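Local coordinates for protein nucleoporin NUP82 (PDB 5CWW) that probably serves as a structural component of the nuclear pore complex and as a docking partner for nuclear transport factors, this piece being its N-terminal beta-propeller domain, at residues B[271-276]-B[392-397]. Numbering follows the deposited sequence.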
ATOM      1  N   THR B 271      -5.596   7.507   6.828  1.00 43.74           N
ATOM      2  CA  THR B 271      -4.460   6.640   7.103  1.00 43.14           C
ATOM      3  C   THR B 271      -4.193   5.717   5.927  1.00 40.96           C
ATOM      4  O   THR B 271      -5.031   4.886   5.580  1.00 41.53           O
ATOM      5  CB  THR B 271      -4.685   5.799   8.371  1.00 43.56           C
ATOM      6  OG1 THR B 271      -5.016   6.664   9.465  1.00 44.19           O
ATOM      7  CG2 THR B 271      -3.430   5.002   8.719  1.00 43.47           C
ATOM      8  N   LEU B 272      -3.024   5.869   5.315  1.00 40.48           N
ATOM      9  CA  LEU B 272      -2.588   4.953   4.270  1.00 39.95           C
ATOM     10  C   LEU B 272      -1.768   3.835   4.897  1.00 39.62           C
ATOM     11  O   LEU B 272      -0.794   4.089   5.608  1.00 40.06           O
ATOM     12  CB  LEU B 272      -1.768   5.678   3.202  1.00 40.64           C
ATOM     13  CG  LEU B 272      -1.281   4.803   2.042  1.00 40.97           C
ATOM     14  CD1 LEU B 272      -2.458   4.281   1.224  1.00 41.60           C
ATOM     15  CD2 LEU B 272      -0.305   5.575   1.154  1.00 42.25           C
ATOM     16  N   TRP B 273      -2.185   2.602   4.643  1.00 40.97           N
ATOM     17  CA  TRP B 273      -1.494   1.423   5.144  1.00 40.46           C
ATOM     18  C   TRP B 273      -0.701   0.774   4.020  1.00 41.58           C
ATOM     19  O   TRP B 273      -1.174   0.712   2.885  1.00 41.23           O
ATOM     20  CB  TRP B 273      -2.496   0.424   5.725  1.00 41.11           C
ATOM     21  CG  TRP B 273      -3.063   0.823   7.051  1.00 41.99           C
ATOM     22  CD1 TRP B 273      -4.174   1.586   7.274  1.00 41.94           C
ATOM     23  CD2 TRP B 273      -2.556   0.469   8.341  1.00 41.57           C
ATOM     24  NE1 TRP B 273      -4.390   1.727   8.624  1.00 42.19           N
ATOM     25  CE2 TRP B 273      -3.408   1.051   9.301  1.00 42.57           C
ATOM     26  CE3 TRP B 273      -1.464  -0.286   8.779  1.00 41.38           C
ATOM     27  CZ2 TRP B 273      -3.199   0.907  10.670  1.00 43.31           C
ATOM     28  CZ3 TRP B 273      -1.260  -0.430  10.140  1.00 42.56           C
ATOM     29  CH2 TRP B 273      -2.123   0.163  11.068  1.00 42.61           C
ATOM     30  N   LEU B 274       0.492   0.276   4.339  1.00 41.77           N
ATOM     31  CA  LEU B 274       1.337  -0.374   3.342  1.00 42.68           C
ATOM     32  C   LEU B 274       1.918  -1.686   3.842  1.00 42.78           C
ATOM     33  O   LEU B 274       2.271  -1.817   5.016  1.00 45.29           O
ATOM     34  CB  LEU B 274       2.484   0.544   2.929  1.00 42.08           C
ATOM     35  CG  LEU B 274       2.103   1.903   2.341  1.00 41.50           C
ATOM     36  CD1 LEU B 274       2.132   2.984   3.418  1.00 41.57           C
ATOM     37  CD2 LEU B 274       3.027   2.253   1.190  1.00 43.14           C
ATOM     38  N   ALA B 275       2.036  -2.640   2.924  1.00 41.08           N
ATOM     39  CA  ALA B 275       2.656  -3.924   3.210  1.00 41.03           C
ATOM     40  C   ALA B 275       3.808  -4.173   2.245  1.00 42.57           C
ATOM     41  O   ALA B 275       3.638  -4.109   1.028  1.00 43.28           O
ATOM     42  CB  ALA B 275       1.632  -5.044   3.121  1.00 41.40           C
ATOM     43  N   MET B 276       4.978  -4.451   2.811  1.00 41.39           N
ATOM     44  CA  MET B 276       6.179  -4.740   2.040  1.00 43.18           C
ATOM     45  C   MET B 276       6.310  -6.239   1.820  1.00 44.38           C
ATOM     46  O   MET B 276       5.861  -7.032   2.647  1.00 45.65           O
ATOM     47  CB  MET B 276       7.417  -4.212   2.767  1.00 43.68           C
ATOM     48  CG  MET B 276       7.306  -2.763   3.220  1.00 43.17           C
ATOM     49  SD  MET B 276       7.201  -1.600   1.842  1.00 46.63           S
ATOM     50  CE  MET B 276       7.074  -0.052   2.728  1.00 49.85           C
ATOM     51  N   ILE B 392      -2.639  -6.505   1.611  1.00 44.61           N
ATOM     52  CA  ILE B 392      -3.059  -5.952   2.887  1.00 44.49           C
ATOM     53  C   ILE B 392      -4.482  -5.430   2.747  1.00 45.37           C
ATOM     54  O   ILE B 392      -4.843  -4.852   1.721  1.00 45.49           O
ATOM     55  CB  ILE B 392      -2.116  -4.826   3.366  1.00 43.72           C
ATOM     56  CG1 ILE B 392      -2.569  -4.291   4.727  1.00 43.68           C
ATOM     57  CG2 ILE B 392      -2.036  -3.705   2.323  1.00 42.80           C
ATOM     58  CD1 ILE B 392      -1.563  -3.384   5.403  1.00 43.95           C
ATOM     59  N   TYR B 393      -5.290  -5.656   3.777  1.00 46.36           N
ATOM     60  CA  TYR B 393      -6.684  -5.233   3.779  1.00 45.10           C
ATOM     61  C   TYR B 393      -7.067  -4.759   5.170  1.00 43.99           C
ATOM     62  O   TYR B 393      -6.987  -5.518   6.135  1.00 45.36           O
ATOM     63  CB  TYR B 393      -7.596  -6.374   3.330  1.00 46.16           C
ATOM     64  CG  TYR B 393      -9.070  -6.069   3.463  1.00 48.08           C
ATOM     65  CD1 TYR B 393      -9.694  -5.179   2.601  1.00 49.06           C
ATOM     66  CD2 TYR B 393      -9.837  -6.679   4.446  1.00 49.70           C
ATOM     67  CE1 TYR B 393     -11.043  -4.900   2.720  1.00 50.43           C
ATOM     68  CE2 TYR B 393     -11.185  -6.407   4.571  1.00 52.10           C
ATOM     69  CZ  TYR B 393     -11.783  -5.517   3.705  1.00 52.85           C
ATOM     70  OH  TYR B 393     -13.124  -5.247   3.829  1.00 54.11           O
ATOM     71  N   VAL B 394      -7.463  -3.495   5.268  1.00 39.23           N
ATOM     72  CA  VAL B 394      -7.713  -2.869   6.557  1.00 40.25           C
ATOM     73  C   VAL B 394      -9.170  -2.465   6.715  1.00 41.88           C
ATOM     74  O   VAL B 394      -9.719  -1.734   5.895  1.00 40.13           O
ATOM     75  CB  VAL B 394      -6.828  -1.629   6.755  1.00 39.42           C
ATOM     76  CG1 VAL B 394      -7.050  -1.024   8.142  1.00 40.45           C
ATOM     77  CG2 VAL B 394      -5.364  -1.998   6.570  1.00 39.83           C
ATOM     78  N   ILE B 395      -9.786  -2.953   7.784  1.00 44.79           N
ATOM     79  CA  ILE B 395     -11.134  -2.553   8.150  1.00 47.41           C
ATOM     80  C   ILE B 395     -11.023  -1.470   9.213  1.00 46.48           C
ATOM     81  O   ILE B 395     -10.630  -1.741  10.349  1.00 48.19           O
ATOM     82  CB  ILE B 395     -11.957  -3.739   8.672  1.00 47.71           C
ATOM     83  CG1 ILE B 395     -11.919  -4.890   7.664  1.00 47.57           C
ATOM     84  CG2 ILE B 395     -13.396  -3.312   8.931  1.00 47.97           C
ATOM     85  CD1 ILE B 395     -12.392  -6.206   8.218  1.00 48.98           C
ATOM     86  N   GLY B 396     -11.357  -0.242   8.837  1.00 43.04           N
ATOM     87  CA  GLY B 396     -11.203   0.885   9.734  1.00 41.97           C
ATOM     88  C   GLY B 396     -12.141   0.812  10.922  1.00 44.08           C
ATOM     89  O   GLY B 396     -13.236   0.257  10.829  1.00 43.83           O
ATOM     90  N   GLU B 397     -11.698   1.365  12.045  1.00 48.57           N
ATOM     91  CA  GLU B 397     -12.556   1.534  13.208  1.00 54.83           C
ATOM     92  C   GLU B 397     -13.815   2.275  12.793  1.00 61.04           C
ATOM     93  O   GLU B 397     -13.769   3.129  11.907  1.00 56.91           O
ATOM     94  CB  GLU B 397     -11.831   2.301  14.312  1.00 55.74           C
ATOM     95  CG  GLU B 397     -11.276   3.648  13.852  1.00 57.47           C
ATOM     96  CD  GLU B 397     -10.955   4.580  15.000  1.00 61.61           C
ATOM     97  OE1 GLU B 397     -11.784   4.699  15.926  1.00 63.88           O
ATOM     98  OE2 GLU B 397      -9.875   5.201  14.970  1.00 61.18           O
TER
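V394 sets a methyl group over the indole of W273, and this is where the contact packs tightly. CG2 of V394 lies 4.0 Å from the centroid of the W273 five-membered ring, 23° off the ring normal, a CH-pi contact over the face but shifted toward the rim. Its nearest ring atom is CG of W273, 3.7 Å from CG2 of V394, while the other methyl, CG1, reaches the NE1 corner of the same indole at 3.9 Å. The two side chains cross at about a right angle. CG of W273 stands anti to its own carbonyl carbon (chi1 -74°), beside the backbone N, where it comes to lie under CG2 of V394. CD1 of I392 rests 3.9 Å from CB of W273, at the root of the side chain and not on the ring, and CB of A275 lies 3.8 Å from CB of I392. No hydrogen bond joins the segments: strands 272-276 and 389-395 belong to two successive blades of a beta-propeller, the fold of WD-repeat proteins, and the axes of 272-276 and 392-395 come no closer than 7.5 Å, so it is mostly side chains that make the join. Strand 272-276 lies inside its own antiparallel blade; 389-395 forms an edge of the next, and C258, I428 and F373 add to the apolar layer around V394 and W273. An alanine in place of W273 would probably leave the methyls of V394 without a ring to rest on and open a gap between the blades. Beyond V394 the segments part. G396 and E397 make no contact with 271-276, and the backbone N of E397 turns instead to OD1 of N426, at a partly exposed end where the chain has left its strand.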